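PDB 4KT7: 2-C-methyl-D-erythritol 4-phosphate cytidylyltransferase from Anaerococcus prevotii, which probably catalyses transfer of the cytidylyl group of CTP to 2-C-methyl-D-erythritol 4-phosphate, with release of diphosphate, in isoprenoid biosynthesis. Local coordinates for residues A[10-15]-A[51-56]; A[42-47]-A[70-75]; A[55-60]-A[78-83]. All coordinates share one frame; numbering follows the deposited sequence.

Contact 1: residues A[10-15]-A[51-56]; sequences ISAIIT and KEIDEI
Ser11 and Glu55 lie opposite each other, and their side chains meet on one face of the sheet. Ser11 OG donates to Glu55 OE2 over a short 2.5 Å, arriving on the anti side of the carboxylate and 24° out of its plane. Beyond CG the Glu55 chain is fully extended, carrying the carboxylate out to the hydroxyl. Both residues are buried, and serine is short enough to keep its hydroxyl close to the sheet, where the longer glutamate reaches it; Glu55 OE2 also accepts from the backbone N of Asp100, while Ser11 OG bonds Ser103 as well. On the other face Ala12, with only a methyl group, takes the branch of Ile53 against it, CB to CG2 at 3.8 Å. Further along, Ile14 CG1 rests 3.9 Å from Ile56 CG2, the two side chains crossing obliquely. The backbones pair as parallel neighbours, Ser11 with Glu55 and Ala12 with Ile56, in the core of the alpha/beta fold of GT-A nucleotidyltransferases; Ala12 N bonds Glu55 O at 2.9 Å. Asp54 binds the backbone of Ile10 twice. Its N gives Ile10 O a 2.7 Å bond. A chi1 of -62° sets Asp54 CG anti to the carbonyl carbon, beside its own backbone N; from there OD2 accepts from Ile10 N through its anti lone pair at 2.7 Å, with a nearly straight N-H...O angle of 170°. Ile10 CD1 touches Glu52 O at 3.5 Å, and Ile125 of helix 118-127 packs against this isoleucine.

Contact 2: residues A[42-47]-A[70-75]; sequences ITLDTV and DILEKY
Asp45 on helix 39-48 and Tyr75 of segment 70-75 mark the nearest approach of the two backbones, their CA atoms 8.6 Å apart, so the contact is made by side chains. Leu44 supplies the apolar half. Its CG, anti to the backbone N (chi1 -158°), sits over one face of the Tyr75 ring as a CH-pi contact, 4.2 Å from the centroid and displaced toward the rim. Lys74 CG lies over the centre of the opposite face, so the ring is sandwiched between aliphatic carbons. Leu44 CD2 touches both Tyr75 CE2 and Leu72 CD2, each at 3.7 Å, and the two leucines cross at about a right angle. Asp45 supplies the polar half: its OD1 comes to the ring's edge, near the ring plane, and accepts from Tyr75 OH. The modelled separation of 2.4 Å is very short, and its exact value is doubtful. The extended chain of Lys74 brings NZ to the same oxygen in a salt bridge of 3.1 Å, though the hydrogen bonds from NZ to both carboxylate oxygens are weak. Lysine suits this exposed margin, since its CG lies on the ring while its ammonium reaches the carboxylate. Arg37 is a second basic partner of Asp45, at OD2. Inward from these charged groups, Leu44 packs on Ile56 and Leu58 of strand 55-60, and Leu72 on Leu58 and on Ile79 and Tyr81 of strand 79-83, seating both helices on one face of the sheet.

Contact 3: residues A[55-60]-A[78-83]; sequences EIILVI and NIRYVY
Glu55 OE1 is gripped by both terminal nitrogens of Arg80, NH1 at 3.0 Å and NH2 at 3.2 Å, end-on and from the same face of the carboxylate. They approach from above its plane, and the carboxylate and guanidinium planes stand 66° apart. A water also donates to OE1 and accepts from Asn78 ND2; the other oxygen, OE2, is held by Ser11 OG, while Arg80 NH2 has a further partner in Ala98 O. Ile57 CD1 lies over the centre of the guanidinium, 3.3 Å from Arg80 CZ, the two side chains running side by side; arginine thus pairs an aliphatic stem and flat head with a charge for the buried acid. Farther along the same face, Ile57 CG2 meets Val82 CG2 at 3.9 Å, the two crossing at a slant. On the other face Ile56 and Ile79 lie side by side, with CD1 touching CD1 at 3.7 Å. At the far end Ile60 CD1 meets Tyr81 CD1 at 3.7 Å. The hydroxyls of Tyr81 and Tyr83 both bond Glu65. Five backbone bonds tie the strands, among them Leu58 N to Arg80 O at 2.9 Å. Beta-branched valine and isoleucine suit such extended backbones, and the parallel pairing, with helix 65-73 connecting the strands, is that of a beta-alpha-beta crossover in a Rossmann-like sheet.

In the fold
Strand 55-60 is common to contacts 1 and 3, whose centres lie about 9 Å apart: it pairs with 10-16 along one edge and 79-83 along the other. Glu55 belongs to both, joining Ser11 and Arg80 through different carboxylate oxygens. Contact 2, centred about 13 Å from contact 1 and about 11 Å from contact 3, sits on the face carrying Ile56 and Leu58. There Val47 CG1 lies 3.6 Å from Ile56 CD1, and Leu72 CD2 3.5 Å from Ile79 CG2. The glycine-rich loop that follows strand 10-16 is consistent with the CTP-binding loop of IspD relatives, which places contact 1 in the strand leading to it.

Contact 1: residues A[10-15]-A[51-56]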
loop_
_atom_site.group_PDB
_atom_site.type_symbol
_atom_site.label_atom_id
_atom_site.label_comp_id
_atom_site.label_asym_id
_atom_site.label_seq_id
_atom_site.Cartn_x
_atom_site.Cartn_y
_atom_site.Cartn_z
ATOM N N ILE A 10 -30.711 5.787 -7.603
ATOM C CA ILE A 10 -29.256 5.628 -7.476
ATOM C C ILE A 10 -28.650 5.137 -8.794
ATOM O O ILE A 10 -29.133 4.162 -9.386
ATOM C CB ILE A 10 -28.883 4.622 -6.338
ATOM C CG1 ILE A 10 -29.496 5.065 -5.001
ATOM C CG2 ILE A 10 -27.356 4.467 -6.226
ATOM C CD1 ILE A 10 -29.288 4.078 -3.843
ATOM N N SER A 11 -27.608 5.824 -9.269
ATOM C CA SER A 11 -26.891 5.381 -10.473
ATOM C C SER A 11 -25.500 4.894 -10.096
ATOM O O SER A 11 -24.909 5.394 -9.138
ATOM C CB SER A 11 -26.723 6.530 -11.467
ATOM O OG SER A 11 -27.971 7.099 -11.803
ATOM N N ALA A 12 -24.976 3.917 -10.842
ATOM C CA ALA A 12 -23.581 3.509 -10.667
ATOM C C ALA A 12 -22.843 3.700 -11.976
ATOM O O ALA A 12 -23.373 3.382 -13.050
ATOM C CB ALA A 12 -23.475 2.065 -10.195
ATOM N N ILE A 13 -21.636 4.252 -11.870
ATOM C CA ILE A 13 -20.743 4.453 -12.993
ATOM C C ILE A 13 -19.535 3.539 -12.778
ATOM O O ILE A 13 -18.786 3.724 -11.821
ATOM C CB ILE A 13 -20.261 5.929 -13.041
ATOM C CG1 ILE A 13 -21.435 6.866 -13.343
ATOM C CG2 ILE A 13 -19.168 6.115 -14.077
ATOM C CD1 ILE A 13 -21.063 8.355 -13.322
ATOM N N ILE A 14 -19.367 2.542 -13.651
ATOM C CA ILE A 14 -18.234 1.614 -13.590
ATOM C C ILE A 14 -17.231 2.010 -14.670
ATOM O O ILE A 14 -17.537 1.928 -15.868
ATOM C CB ILE A 14 -18.663 0.171 -13.915
ATOM C CG1 ILE A 14 -19.810 -0.302 -13.008
ATOM C CG2 ILE A 14 -17.470 -0.760 -13.806
ATOM C CD1 ILE A 14 -19.442 -0.376 -11.548
ATOM N N THR A 15 -16.038 2.446 -14.286
ATOM C CA THR A 15 -15.092 2.870 -15.308
ATOM C C THR A 15 -14.237 1.714 -15.805
ATOM O O THR A 15 -13.494 1.089 -15.030
ATOM C CB THR A 15 -14.210 4.052 -14.843
ATOM O OG1 THR A 15 -13.527 3.693 -13.640
ATOM C CG2 THR A 15 -15.069 5.300 -14.596
ATOM N N LYS A 51 -29.504 -4.475 -5.814
ATOM C CA LYS A 51 -30.802 -4.022 -6.297
ATOM C C LYS A 51 -31.120 -2.592 -5.884
ATOM O O LYS A 51 -32.019 -1.967 -6.447
ATOM C CB LYS A 51 -31.907 -4.970 -5.818
ATOM C CG LYS A 51 -31.650 -6.449 -6.116
ATOM C CD LYS A 51 -31.878 -6.791 -7.581
ATOM C CE LYS A 51 -30.564 -6.900 -8.336
ATOM N NZ LYS A 51 -30.745 -7.499 -9.693
ATOM N N GLU A 52 -30.377 -2.071 -4.910
ATOM C CA GLU A 52 -30.506 -0.667 -4.513
ATOM C C GLU A 52 -30.055 0.258 -5.642
ATOM O O GLU A 52 -30.528 1.391 -5.772
ATOM C CB GLU A 52 -29.694 -0.392 -3.240
ATOM C CG GLU A 52 -30.352 -0.899 -1.941
ATOM C CD GLU A 52 -30.284 -2.413 -1.767
ATOM O OE1 GLU A 52 -29.477 -3.084 -2.456
ATOM O OE2 GLU A 52 -31.045 -2.943 -0.929
ATOM N N ILE A 53 -29.136 -0.224 -6.469
ATOM C CA ILE A 53 -28.662 0.568 -7.601
ATOM C C ILE A 53 -29.707 0.481 -8.723
ATOM O O ILE A 53 -30.090 -0.621 -9.120
ATOM C CB ILE A 53 -27.302 0.040 -8.087
ATOM C CG1 ILE A 53 -26.230 0.315 -7.014
ATOM C CG2 ILE A 53 -26.922 0.656 -9.422
ATOM C CD1 ILE A 53 -24.916 -0.445 -7.234
ATOM N N ASP A 54 -30.174 1.626 -9.226
ATOM C CA ASP A 54 -31.268 1.622 -10.210
ATOM C C ASP A 54 -30.801 1.516 -11.658
ATOM O O ASP A 54 -31.558 1.088 -12.522
ATOM C CB ASP A 54 -32.163 2.853 -10.048
ATOM C CG ASP A 54 -32.840 2.902 -8.695
ATOM O OD1 ASP A 54 -33.722 2.060 -8.468
ATOM O OD2 ASP A 54 -32.483 3.777 -7.863
ATOM N N GLU A 55 -29.565 1.921 -11.920
ATOM C CA GLU A 55 -28.998 1.815 -13.264
ATOM C C GLU A 55 -27.494 1.740 -13.190
ATOM O O GLU A 55 -26.889 2.249 -12.245
ATOM C CB GLU A 55 -29.350 3.038 -14.108
ATOM C CG GLU A 55 -28.517 4.259 -13.783
ATOM C CD GLU A 55 -28.875 5.484 -14.624
ATOM O OE1 GLU A 55 -29.591 5.352 -15.649
ATOM O OE2 GLU A 55 -28.435 6.589 -14.246
ATOM N N ILE A 56 -26.887 1.136 -14.210
ATOM C CA ILE A 56 -25.434 0.980 -14.257
ATOM C C ILE A 56 -24.893 1.503 -15.586
ATOM O O ILE A 56 -25.321 1.055 -16.662
ATOM C CB ILE A 56 -25.039 -0.512 -14.122
ATOM C CG1 ILE A 56 -25.535 -1.097 -12.791
ATOM C CG2 ILE A 56 -23.517 -0.699 -14.270
ATOM C CD1 ILE A 56 -25.198 -2.592 -12.640
#

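Contact 2: residues A[42-47]-A[70-75]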
loop_
_atom_site.group_PDB
_atom_site.type_symbol
_atom_site.label_atom_id
_atom_site.label_comp_id
_atom_site.label_asym_id
_atom_site.label_seq_id
_atom_site.Cartn_x
_atom_site.Cartn_y
_atom_site.Cartn_z
ATOM N N ILE A 42 -16.429 -10.108 -13.615
ATOM C CA ILE A 42 -16.544 -10.435 -12.195
ATOM C C ILE A 42 -17.108 -9.223 -11.453
ATOM O O ILE A 42 -17.974 -9.348 -10.578
ATOM C CB ILE A 42 -15.166 -10.828 -11.601
ATOM C CG1 ILE A 42 -14.558 -11.991 -12.397
ATOM C CG2 ILE A 42 -15.282 -11.175 -10.121
ATOM C CD1 ILE A 42 -13.074 -12.148 -12.200
ATOM N N THR A 43 -16.620 -8.042 -11.821
ATOM C CA THR A 43 -17.061 -6.800 -11.204
ATOM C C THR A 43 -18.533 -6.552 -11.488
ATOM O O THR A 43 -19.329 -6.287 -10.578
ATOM C CB THR A 43 -16.278 -5.612 -11.767
ATOM O OG1 THR A 43 -14.874 -5.857 -11.611
ATOM C CG2 THR A 43 -16.664 -4.315 -11.047
ATOM N N LEU A 44 -18.887 -6.643 -12.764
ATOM C CA LEU A 44 -20.249 -6.370 -13.212
ATOM C C LEU A 44 -21.227 -7.382 -12.614
ATOM O O LEU A 44 -22.365 -7.037 -12.273
ATOM C CB LEU A 44 -20.282 -6.388 -14.737
ATOM C CG LEU A 44 -21.426 -5.659 -15.422
ATOM C CD1 LEU A 44 -21.610 -4.282 -14.811
ATOM C CD2 LEU A 44 -21.132 -5.544 -16.907
ATOM N N ASP A 45 -20.771 -8.623 -12.466
ATOM C CA ASP A 45 -21.551 -9.638 -11.776
ATOM C C ASP A 45 -21.934 -9.155 -10.389
ATOM O O ASP A 45 -23.102 -9.226 -10.001
ATOM C CB ASP A 45 -20.768 -10.945 -11.644
ATOM C CG ASP A 45 -20.970 -11.873 -12.825
ATOM O OD1 ASP A 45 -21.780 -11.542 -13.718
ATOM O OD2 ASP A 45 -20.323 -12.941 -12.848
ATOM N N THR A 46 -20.951 -8.672 -9.634
ATOM C CA THR A 46 -21.233 -8.195 -8.285
ATOM C C THR A 46 -22.167 -6.983 -8.273
ATOM O O THR A 46 -23.149 -6.977 -7.527
ATOM C CB THR A 46 -19.951 -7.896 -7.476
ATOM O OG1 THR A 46 -19.210 -9.113 -7.284
ATOM C CG2 THR A 46 -20.312 -7.304 -6.108
ATOM N N VAL A 47 -21.879 -5.965 -9.083
ATOM C CA VAL A 47 -22.681 -4.738 -9.066
ATOM C C VAL A 47 -24.123 -4.989 -9.505
ATOM O O VAL A 47 -25.054 -4.396 -8.965
ATOM C CB VAL A 47 -22.079 -3.623 -9.946
ATOM C CG1 VAL A 47 -22.944 -2.382 -9.873
ATOM C CG2 VAL A 47 -20.681 -3.281 -9.490
ATOM N N ASP A 70 -21.012 -8.168 -26.028
ATOM C CA ASP A 70 -21.133 -9.603 -25.778
ATOM C C ASP A 70 -21.266 -9.858 -24.283
ATOM O O ASP A 70 -22.039 -10.706 -23.839
ATOM C CB ASP A 70 -19.914 -10.351 -26.319
ATOM C CG ASP A 70 -19.839 -10.341 -27.836
ATOM O OD1 ASP A 70 -20.863 -10.043 -28.491
ATOM O OD2 ASP A 70 -18.752 -10.650 -28.370
ATOM N N ILE A 71 -20.502 -9.108 -23.507
ATOM C CA ILE A 71 -20.549 -9.233 -22.067
ATOM C C ILE A 71 -21.910 -8.774 -21.545
ATOM O O ILE A 71 -22.494 -9.416 -20.669
ATOM C CB ILE A 71 -19.386 -8.455 -21.426
ATOM C CG1 ILE A 71 -18.087 -9.261 -21.585
ATOM C CG2 ILE A 71 -19.669 -8.135 -19.964
ATOM C CD1 ILE A 71 -16.826 -8.437 -21.372
ATOM N N LEU A 72 -22.441 -7.700 -22.125
ATOM C CA LEU A 72 -23.697 -7.118 -21.641
ATOM C C LEU A 72 -24.949 -7.931 -21.967
ATOM O O LEU A 72 -25.987 -7.742 -21.328
ATOM C CB LEU A 72 -23.861 -5.675 -22.131
ATOM C CG LEU A 72 -22.968 -4.682 -21.398
ATOM C CD1 LEU A 72 -23.238 -3.250 -21.840
ATOM C CD2 LEU A 72 -23.205 -4.825 -19.909
ATOM N N GLU A 73 -24.859 -8.834 -22.940
ATOM C CA GLU A 73 -26.019 -9.646 -23.316
ATOM C C GLU A 73 -26.455 -10.556 -22.179
ATOM O O GLU A 73 -27.633 -10.873 -22.038
ATOM C CB GLU A 73 -25.721 -10.500 -24.547
ATOM C CG GLU A 73 -25.576 -9.718 -25.828
ATOM C CD GLU A 73 -25.662 -10.607 -27.045
ATOM O OE1 GLU A 73 -25.043 -11.696 -27.035
ATOM O OE2 GLU A 73 -26.363 -10.227 -28.005
ATOM N N LYS A 74 -25.492 -10.981 -21.373
ATOM C CA LYS A 74 -25.768 -11.874 -20.252
ATOM C C LYS A 74 -26.582 -11.171 -19.151
ATOM O O LYS A 74 -27.223 -11.823 -18.321
ATOM C CB LYS A 74 -24.449 -12.473 -19.725
ATOM C CG LYS A 74 -24.251 -12.427 -18.215
ATOM C CD LYS A 74 -23.000 -13.200 -17.782
ATOM C CE LYS A 74 -22.874 -13.225 -16.256
ATOM N NZ LYS A 74 -21.606 -13.846 -15.770
ATOM N N TYR A 75 -26.593 -9.838 -19.170
ATOM C CA TYR A 75 -27.304 -9.077 -18.140
ATOM C C TYR A 75 -28.680 -8.546 -18.570
ATOM O O TYR A 75 -28.835 -7.968 -19.652
ATOM C CB TYR A 75 -26.422 -7.948 -17.596
ATOM C CG TYR A 75 -25.120 -8.449 -17.005
ATOM C CD1 TYR A 75 -25.067 -8.963 -15.715
ATOM C CD2 TYR A 75 -23.950 -8.427 -17.741
ATOM C CE1 TYR A 75 -23.879 -9.433 -15.175
ATOM C CE2 TYR A 75 -22.763 -8.896 -17.210
ATOM C CZ TYR A 75 -22.731 -9.394 -15.928
ATOM O OH TYR A 75 -21.539 -9.855 -15.410
#

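Contact 3: residues A[55-60]-A[78-83]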
loop_
_atom_site.group_PDB
_atom_site.type_symbol
_atom_site.label_atom_id
_atom_site.label_comp_id
_atom_site.label_asym_id
_atom_site.label_seq_id
_atom_site.Cartn_x
_atom_site.Cartn_y
_atom_site.Cartn_z
ATOM N N GLU A 55 -29.565 1.921 -11.920
ATOM C CA GLU A 55 -28.998 1.815 -13.264
ATOM C C GLU A 55 -27.494 1.740 -13.190
ATOM O O GLU A 55 -26.889 2.249 -12.245
ATOM C CB GLU A 55 -29.350 3.038 -14.108
ATOM C CG GLU A 55 -28.517 4.259 -13.783
ATOM C CD GLU A 55 -28.875 5.484 -14.624
ATOM O OE1 GLU A 55 -29.591 5.352 -15.649
ATOM O OE2 GLU A 55 -28.435 6.589 -14.246
ATOM N N ILE A 56 -26.887 1.136 -14.210
ATOM C CA ILE A 56 -25.434 0.980 -14.257
ATOM C C ILE A 56 -24.893 1.503 -15.586
ATOM O O ILE A 56 -25.321 1.055 -16.662
ATOM C CB ILE A 56 -25.039 -0.512 -14.122
ATOM C CG1 ILE A 56 -25.535 -1.097 -12.791
ATOM C CG2 ILE A 56 -23.517 -0.699 -14.270
ATOM C CD1 ILE A 56 -25.198 -2.592 -12.640
ATOM N N ILE A 57 -23.948 2.435 -15.504
ATOM C CA ILE A 57 -23.306 3.022 -16.681
ATOM C C ILE A 57 -21.858 2.555 -16.733
ATOM O O ILE A 57 -21.082 2.818 -15.803
ATOM C CB ILE A 57 -23.273 4.570 -16.617
ATOM C CG1 ILE A 57 -24.664 5.145 -16.355
ATOM C CG2 ILE A 57 -22.702 5.147 -17.906
ATOM C CD1 ILE A 57 -25.672 4.682 -17.285
ATOM N N LEU A 58 -21.512 1.827 -17.792
ATOM C CA LEU A 58 -20.133 1.427 -18.047
ATOM C C LEU A 58 -19.482 2.493 -18.890
ATOM O O LEU A 58 -20.046 2.959 -19.877
ATOM C CB LEU A 58 -20.071 0.111 -18.817
ATOM C CG LEU A 58 -20.398 -1.147 -18.030
ATOM C CD1 LEU A 58 -20.734 -2.285 -18.988
ATOM C CD2 LEU A 58 -19.194 -1.513 -17.195
ATOM N N VAL A 59 -18.283 2.894 -18.518
ATOM C CA VAL A 59 -17.564 3.802 -19.390
ATOM C C VAL A 59 -16.413 3.014 -20.002
ATOM O O VAL A 59 -15.552 2.482 -19.276
ATOM C CB VAL A 59 -17.077 5.042 -18.627
ATOM C CG1 VAL A 59 -16.490 6.037 -19.590
ATOM C CG2 VAL A 59 -18.251 5.701 -17.856
ATOM N N ILE A 60 -16.403 2.921 -21.330
ATOM C CA ILE A 60 -15.500 2.003 -22.021
ATOM C C ILE A 60 -14.568 2.679 -23.023
ATOM O O ILE A 60 -14.757 3.843 -23.391
ATOM C CB ILE A 60 -16.288 0.912 -22.771
ATOM C CG1 ILE A 60 -17.043 1.521 -23.954
ATOM C CG2 ILE A 60 -17.242 0.197 -21.814
ATOM C CD1 ILE A 60 -17.589 0.486 -24.965
ATOM N N ASN A 78 -30.902 -2.689 -16.065
ATOM C CA ASN A 78 -30.778 -1.375 -16.670
ATOM C C ASN A 78 -29.300 -1.021 -16.755
ATOM O O ASN A 78 -28.793 -0.174 -16.002
ATOM C CB ASN A 78 -31.551 -0.341 -15.848
ATOM C CG ASN A 78 -31.670 0.999 -16.551
ATOM O OD1 ASN A 78 -31.286 1.143 -17.712
ATOM N ND2 ASN A 78 -32.217 1.987 -15.849
ATOM N N ILE A 79 -28.606 -1.696 -17.666
ATOM C CA ILE A 79 -27.173 -1.502 -17.839
ATOM C C ILE A 79 -26.878 -1.024 -19.252
ATOM O O ILE A 79 -27.325 -1.630 -20.224
ATOM C CB ILE A 79 -26.405 -2.817 -17.605
ATOM C CG1 ILE A 79 -26.744 -3.398 -16.233
ATOM C CG2 ILE A 79 -24.906 -2.596 -17.737
ATOM C CD1 ILE A 79 -25.799 -4.502 -15.797
ATOM N N ARG A 80 -26.124 0.060 -19.374
ATOM C CA ARG A 80 -25.707 0.514 -20.696
ATOM C C ARG A 80 -24.298 1.071 -20.628
ATOM O O ARG A 80 -23.683 1.100 -19.556
ATOM C CB ARG A 80 -26.684 1.555 -21.244
ATOM C CG ARG A 80 -26.819 2.776 -20.356
ATOM C CD ARG A 80 -27.905 3.740 -20.841
ATOM N NE ARG A 80 -27.825 5.004 -20.107
ATOM C CZ ARG A 80 -28.470 5.245 -18.971
ATOM N NH1 ARG A 80 -29.258 4.313 -18.451
ATOM N NH2 ARG A 80 -28.326 6.415 -18.353
ATOM N N TYR A 81 -23.780 1.510 -21.769
ATOM C CA TYR A 81 -22.412 2.014 -21.821
ATOM C C TYR A 81 -22.288 3.295 -22.627
ATOM O O TYR A 81 -23.080 3.536 -23.551
ATOM C CB TYR A 81 -21.479 0.939 -22.392
ATOM C CG TYR A 81 -21.747 0.558 -23.839
ATOM C CD1 TYR A 81 -21.220 1.301 -24.889
ATOM C CD2 TYR A 81 -22.495 -0.573 -24.150
ATOM C CE1 TYR A 81 -21.450 0.939 -26.208
ATOM C CE2 TYR A 81 -22.737 -0.937 -25.466
ATOM C CZ TYR A 81 -22.209 -0.175 -26.486
ATOM O OH TYR A 81 -22.440 -0.540 -27.791
ATOM N N VAL A 82 -21.286 4.099 -22.271
ATOM C CA VAL A 82 -20.863 5.258 -23.056
ATOM C C VAL A 82 -19.359 5.172 -23.309
ATOM O O VAL A 82 -18.648 4.437 -22.607
ATOM C CB VAL A 82 -21.190 6.603 -22.344
ATOM C CG1 VAL A 82 -22.697 6.829 -22.330
ATOM C CG2 VAL A 82 -20.653 6.606 -20.931
ATOM N N TYR A 83 -18.871 5.913 -24.302
ATOM C CA TYR A 83 -17.440 5.931 -24.586
ATOM C C TYR A 83 -16.742 6.803 -23.546
ATOM O O TYR A 83 -17.269 7.842 -23.137
ATOM C CB TYR A 83 -17.152 6.507 -25.976
ATOM C CG TYR A 83 -17.627 5.680 -27.157
ATOM C CD1 TYR A 83 -17.960 4.345 -27.024
ATOM C CD2 TYR A 83 -17.727 6.257 -28.419
ATOM C CE1 TYR A 83 -18.385 3.598 -28.129
ATOM C CE2 TYR A 83 -18.148 5.534 -29.516
ATOM C CZ TYR A 83 -18.475 4.209 -29.372
ATOM O OH TYR A 83 -18.892 3.513 -30.483
HETATM O O HOH W 1 -32.055 4.659 -16.938
#